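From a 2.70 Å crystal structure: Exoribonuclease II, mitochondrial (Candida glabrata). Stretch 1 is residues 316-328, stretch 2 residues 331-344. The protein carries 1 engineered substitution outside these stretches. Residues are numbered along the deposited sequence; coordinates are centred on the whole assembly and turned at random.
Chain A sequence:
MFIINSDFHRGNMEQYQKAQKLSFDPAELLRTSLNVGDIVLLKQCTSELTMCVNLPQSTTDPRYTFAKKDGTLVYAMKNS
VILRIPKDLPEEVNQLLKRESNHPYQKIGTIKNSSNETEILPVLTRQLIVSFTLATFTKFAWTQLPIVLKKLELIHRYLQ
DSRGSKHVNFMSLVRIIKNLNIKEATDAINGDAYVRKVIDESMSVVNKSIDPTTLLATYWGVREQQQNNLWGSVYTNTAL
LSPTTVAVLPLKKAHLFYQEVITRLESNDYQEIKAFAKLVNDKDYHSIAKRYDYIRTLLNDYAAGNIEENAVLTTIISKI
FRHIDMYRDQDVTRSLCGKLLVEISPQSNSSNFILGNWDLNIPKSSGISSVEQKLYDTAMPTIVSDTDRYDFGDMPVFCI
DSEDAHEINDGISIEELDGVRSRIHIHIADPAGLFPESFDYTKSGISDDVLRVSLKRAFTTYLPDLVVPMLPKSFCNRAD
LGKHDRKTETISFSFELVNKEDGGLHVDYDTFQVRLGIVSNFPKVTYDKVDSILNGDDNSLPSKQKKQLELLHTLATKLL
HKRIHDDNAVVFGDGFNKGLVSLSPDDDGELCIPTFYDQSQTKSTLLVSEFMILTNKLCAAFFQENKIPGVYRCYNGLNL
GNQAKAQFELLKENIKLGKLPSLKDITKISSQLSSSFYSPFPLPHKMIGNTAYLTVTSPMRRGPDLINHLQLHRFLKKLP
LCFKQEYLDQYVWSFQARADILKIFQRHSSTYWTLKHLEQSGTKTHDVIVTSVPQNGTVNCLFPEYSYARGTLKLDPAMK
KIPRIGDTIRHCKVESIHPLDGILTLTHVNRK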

# COMPACT_ATOMS: atom_id res chain seq x y z
N ILE A 316 26.90 3.57 -17.28
CA ILE A 316 26.61 3.73 -18.70
C ILE A 316 25.86 5.02 -18.92
O ILE A 316 26.23 5.85 -19.76
CB ILE A 316 25.79 2.53 -19.20
CG1 ILE A 316 26.66 1.29 -19.33
CG2 ILE A 316 25.24 2.86 -20.55
CD1 ILE A 316 27.68 1.40 -20.39
N ILE A 317 24.82 5.24 -18.13
CA ILE A 317 23.99 6.42 -18.32
C ILE A 317 24.77 7.68 -18.00
O ILE A 317 24.59 8.71 -18.65
CB ILE A 317 22.72 6.28 -17.46
CG1 ILE A 317 21.76 5.28 -18.12
CG2 ILE A 317 22.12 7.62 -17.21
CD1 ILE A 317 20.59 4.85 -17.30
N SER A 318 25.65 7.63 -17.00
CA SER A 318 26.50 8.78 -16.70
C SER A 318 27.36 9.14 -17.90
O SER A 318 27.46 10.32 -18.27
CB SER A 318 27.39 8.47 -15.50
OG SER A 318 26.63 8.37 -14.31
N LYS A 319 27.94 8.13 -18.55
CA LYS A 319 28.79 8.35 -19.71
C LYS A 319 28.02 8.99 -20.84
O LYS A 319 28.51 9.90 -21.52
CB LYS A 319 29.38 7.01 -20.16
CG LYS A 319 30.62 6.56 -19.38
CD LYS A 319 30.93 5.09 -19.53
CE LYS A 319 32.42 4.84 -19.34
NZ LYS A 319 33.14 5.98 -18.71
N ILE A 320 26.79 8.55 -21.05
CA ILE A 320 25.96 9.12 -22.10
C ILE A 320 25.65 10.58 -21.83
O ILE A 320 25.78 11.44 -22.70
CB ILE A 320 24.66 8.32 -22.22
CG1 ILE A 320 24.98 6.89 -22.64
CG2 ILE A 320 23.75 9.00 -23.19
CD1 ILE A 320 23.78 6.11 -22.91
N PHE A 321 25.20 10.90 -20.62
CA PHE A 321 24.95 12.29 -20.31
C PHE A 321 26.22 13.09 -20.45
O PHE A 321 26.21 14.22 -20.93
CB PHE A 321 24.41 12.45 -18.90
CG PHE A 321 22.99 12.03 -18.75
CD1 PHE A 321 22.11 12.13 -19.79
CD2 PHE A 321 22.51 11.58 -17.54
CE1 PHE A 321 20.81 11.76 -19.65
CE2 PHE A 321 21.20 11.22 -17.39
CZ PHE A 321 20.36 11.31 -18.46
N ARG A 322 27.35 12.50 -20.05
CA ARG A 322 28.62 13.21 -20.15
C ARG A 322 28.93 13.55 -21.59
O ARG A 322 29.60 14.55 -21.86
CB ARG A 322 29.73 12.37 -19.51
CG ARG A 322 30.98 13.16 -19.22
CD ARG A 322 32.26 12.42 -18.78
NE ARG A 322 32.37 10.99 -19.01
CZ ARG A 322 32.84 10.46 -20.13
NH1 ARG A 322 33.18 11.26 -21.13
NH2 ARG A 322 32.96 9.14 -20.26
N HIS A 323 28.43 12.78 -22.53
CA HIS A 323 28.68 13.05 -23.93
C HIS A 323 27.64 13.94 -24.58
O HIS A 323 27.70 14.11 -25.80
CB HIS A 323 28.78 11.74 -24.69
CG HIS A 323 30.08 11.04 -24.50
ND1 HIS A 323 30.33 10.25 -23.40
CD2 HIS A 323 31.22 11.06 -25.22
CE1 HIS A 323 31.56 9.77 -23.48
NE2 HIS A 323 32.12 10.25 -24.57
N ILE A 324 26.66 14.46 -23.85
CA ILE A 324 25.60 15.28 -24.43
C ILE A 324 25.68 16.68 -23.85
O ILE A 324 25.67 16.84 -22.63
CB ILE A 324 24.21 14.66 -24.20
CG1 ILE A 324 24.08 13.37 -24.99
CG2 ILE A 324 23.14 15.62 -24.65
CD1 ILE A 324 23.10 12.45 -24.43
N ASP A 325 25.67 17.69 -24.72
CA ASP A 325 26.03 19.05 -24.30
C ASP A 325 25.13 19.55 -23.19
O ASP A 325 25.60 19.94 -22.12
CB ASP A 325 25.95 20.00 -25.48
CG ASP A 325 26.89 19.63 -26.57
OD1 ASP A 325 26.76 18.52 -27.10
OD2 ASP A 325 27.77 20.45 -26.89
N MSE A 326 23.84 19.57 -23.45
CA MSE A 326 22.91 20.15 -22.50
C MSE A 326 23.00 19.48 -21.15
O MSE A 326 22.97 20.14 -20.12
CB MSE A 326 21.51 20.00 -23.04
CG MSE A 326 21.38 20.63 -24.38
SE MSE A 326 19.58 20.28 -24.94
CE MSE A 326 19.91 18.65 -25.95
N TYR A 327 23.10 18.17 -21.18
CA TYR A 327 22.97 17.36 -19.98
C TYR A 327 24.29 17.04 -19.34
O TYR A 327 24.34 16.23 -18.42
CB TYR A 327 22.27 16.05 -20.32
CG TYR A 327 20.88 16.24 -20.87
CD1 TYR A 327 19.83 16.62 -20.06
CD2 TYR A 327 20.63 16.05 -22.22
CE1 TYR A 327 18.56 16.79 -20.57
CE2 TYR A 327 19.35 16.22 -22.74
CZ TYR A 327 18.32 16.59 -21.91
OH TYR A 327 17.05 16.77 -22.41
N ARG A 328 25.37 17.67 -19.79
CA ARG A 328 26.67 17.08 -19.56
C ARG A 328 27.09 17.15 -18.09
O ARG A 328 27.64 16.18 -17.56
CB ARG A 328 27.70 17.75 -20.46
CG ARG A 328 29.10 17.26 -20.24
CD ARG A 328 30.11 17.84 -21.25
NE ARG A 328 29.84 17.49 -22.64
CZ ARG A 328 29.45 18.37 -23.56
NH1 ARG A 328 29.24 19.64 -23.22
NH2 ARG A 328 29.24 17.97 -24.80
N ASP A 331 23.51 16.08 -12.40
CA ASP A 331 23.39 14.83 -11.67
C ASP A 331 22.41 13.90 -12.37
O ASP A 331 21.36 14.32 -12.87
CB ASP A 331 22.97 15.07 -10.22
N VAL A 332 22.76 12.62 -12.39
CA VAL A 332 22.01 11.63 -13.15
C VAL A 332 20.81 11.23 -12.31
O VAL A 332 20.96 10.49 -11.33
CB VAL A 332 22.88 10.42 -13.49
CG1 VAL A 332 22.04 9.27 -14.02
CG2 VAL A 332 23.98 10.81 -14.45
N THR A 333 19.63 11.69 -12.73
CA THR A 333 18.39 11.53 -11.99
C THR A 333 17.33 11.04 -12.96
O THR A 333 17.39 11.32 -14.16
CB THR A 333 17.92 12.86 -11.37
OG1 THR A 333 17.52 13.79 -12.39
CG2 THR A 333 19.02 13.51 -10.58
N ARG A 334 16.32 10.37 -12.43
CA ARG A 334 15.27 9.87 -13.29
C ARG A 334 14.66 10.99 -14.10
O ARG A 334 14.39 10.83 -15.29
CB ARG A 334 14.19 9.20 -12.46
CG ARG A 334 14.73 8.40 -11.30
CD ARG A 334 14.33 6.96 -11.39
NE ARG A 334 12.90 6.83 -11.26
CZ ARG A 334 12.28 6.61 -10.11
NH1 ARG A 334 13.01 6.52 -8.99
NH2 ARG A 334 10.95 6.51 -10.07
N SER A 335 14.42 12.14 -13.45
CA SER A 335 13.92 13.32 -14.15
C SER A 335 14.76 13.63 -15.36
O SER A 335 14.25 14.05 -16.41
CB SER A 335 13.91 14.53 -13.24
OG SER A 335 12.92 14.35 -12.26
N LEU A 336 16.05 13.43 -15.22
CA LEU A 336 16.95 13.77 -16.30
C LEU A 336 16.84 12.75 -17.41
O LEU A 336 16.80 13.11 -18.59
CB LEU A 336 18.36 13.87 -15.73
CG LEU A 336 19.26 14.84 -16.47
CD1 LEU A 336 18.84 16.21 -16.04
CD2 LEU A 336 20.68 14.55 -16.08
N CYS A 337 16.68 11.47 -17.06
CA CYS A 337 16.38 10.48 -18.07
C CYS A 337 15.04 10.73 -18.71
O CYS A 337 14.85 10.49 -19.91
CB CYS A 337 16.39 9.08 -17.47
SG CYS A 337 18.00 8.56 -16.96
N GLY A 338 14.08 11.23 -17.92
CA GLY A 338 12.79 11.58 -18.47
C GLY A 338 12.89 12.70 -19.47
O GLY A 338 12.39 12.58 -20.59
N LYS A 339 13.55 13.80 -19.09
CA LYS A 339 13.72 14.92 -20.01
C LYS A 339 14.32 14.46 -21.32
O LYS A 339 13.83 14.79 -22.40
CB LYS A 339 14.63 15.98 -19.41
CG LYS A 339 14.13 16.61 -18.13
CD LYS A 339 14.88 17.89 -17.86
CE LYS A 339 15.08 18.67 -19.16
NZ LYS A 339 15.39 20.11 -18.94
N LEU A 340 15.35 13.64 -21.24
CA LEU A 340 15.99 13.21 -22.47
C LEU A 340 15.08 12.32 -23.26
O LEU A 340 14.85 12.52 -24.45
CB LEU A 340 17.27 12.48 -22.15
CG LEU A 340 17.87 12.05 -23.47
CD1 LEU A 340 18.24 13.28 -24.25
CD2 LEU A 340 19.08 11.21 -23.25
N LEU A 341 14.54 11.30 -22.60
CA LEU A 341 13.67 10.36 -23.27
C LEU A 341 12.51 11.09 -23.91
O LEU A 341 12.13 10.79 -25.05
CB LEU A 341 13.19 9.34 -22.26
CG LEU A 341 12.36 8.23 -22.84
CD1 LEU A 341 12.91 7.74 -24.15
CD2 LEU A 341 12.36 7.16 -21.84
N VAL A 342 11.95 12.07 -23.21
CA VAL A 342 10.92 12.90 -23.81
C VAL A 342 11.46 13.56 -25.06
O VAL A 342 10.80 13.64 -26.10
CB VAL A 342 10.43 13.95 -22.80
CG1 VAL A 342 9.89 15.18 -23.51
CG2 VAL A 342 9.40 13.37 -21.86
N GLU A 343 12.70 14.01 -24.99
CA GLU A 343 13.25 14.79 -26.08
C GLU A 343 13.46 13.96 -27.33
O GLU A 343 13.48 14.50 -28.43
CB GLU A 343 14.54 15.42 -25.61
CG GLU A 343 15.11 16.36 -26.58
CD GLU A 343 16.29 17.08 -26.00
OE1 GLU A 343 16.21 17.45 -24.80
OE2 GLU A 343 17.29 17.26 -26.72
N ILE A 344 13.65 12.66 -27.18
CA ILE A 344 13.98 11.80 -28.30
C ILE A 344 12.84 10.85 -28.65
O ILE A 344 13.07 9.85 -29.32
CB ILE A 344 15.26 11.01 -27.99
CG1 ILE A 344 15.01 10.22 -26.71
CG2 ILE A 344 16.41 11.97 -27.84
CD1 ILE A 344 15.93 9.07 -26.53

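Two aromatic side chains of the first stretch, F321 on the helix and Y327 in the turn beyond it, lodge against the second helix, whose axis runs at 55° to the first and comes no closer than 12.1 Å; bulky side chains fill that gap. The buried F321 ring is one bump, and its hollow is lined by V332, L336, C337 and L340. L336 CD2 sits over one face, 4.0 Å from the ring centroid in a CH-pi contact, while V332 CG2 (3.5 Å from F321 CD2) and L340 CD2 (4.0 Å from F321 CE1) close the edge. C337 SG approaches obliquely, 3.9 Å from F321 CZ; its CA-to-CB bond points sideways to the first stretch. V332, just ahead of the second helix, also packs its CG1 3.6 Å from I317 CG2. Y327 fills the next hollow: its CD1 lies 4.0 Å from L336 CG and its CE2 3.5 Å from L340 CD1. L336 and L340, one helical turn apart, thus each touch both rings. The polar tip of Y327 is satisfied where the apolar packing ends: Y327 OH donates to E343 OE1 at 2.6 Å, the one hydrogen bond between the stretches, reached by an extended glutamate. T333 OG1 caps the second helix, accepting from L336 N at 3.2 Å.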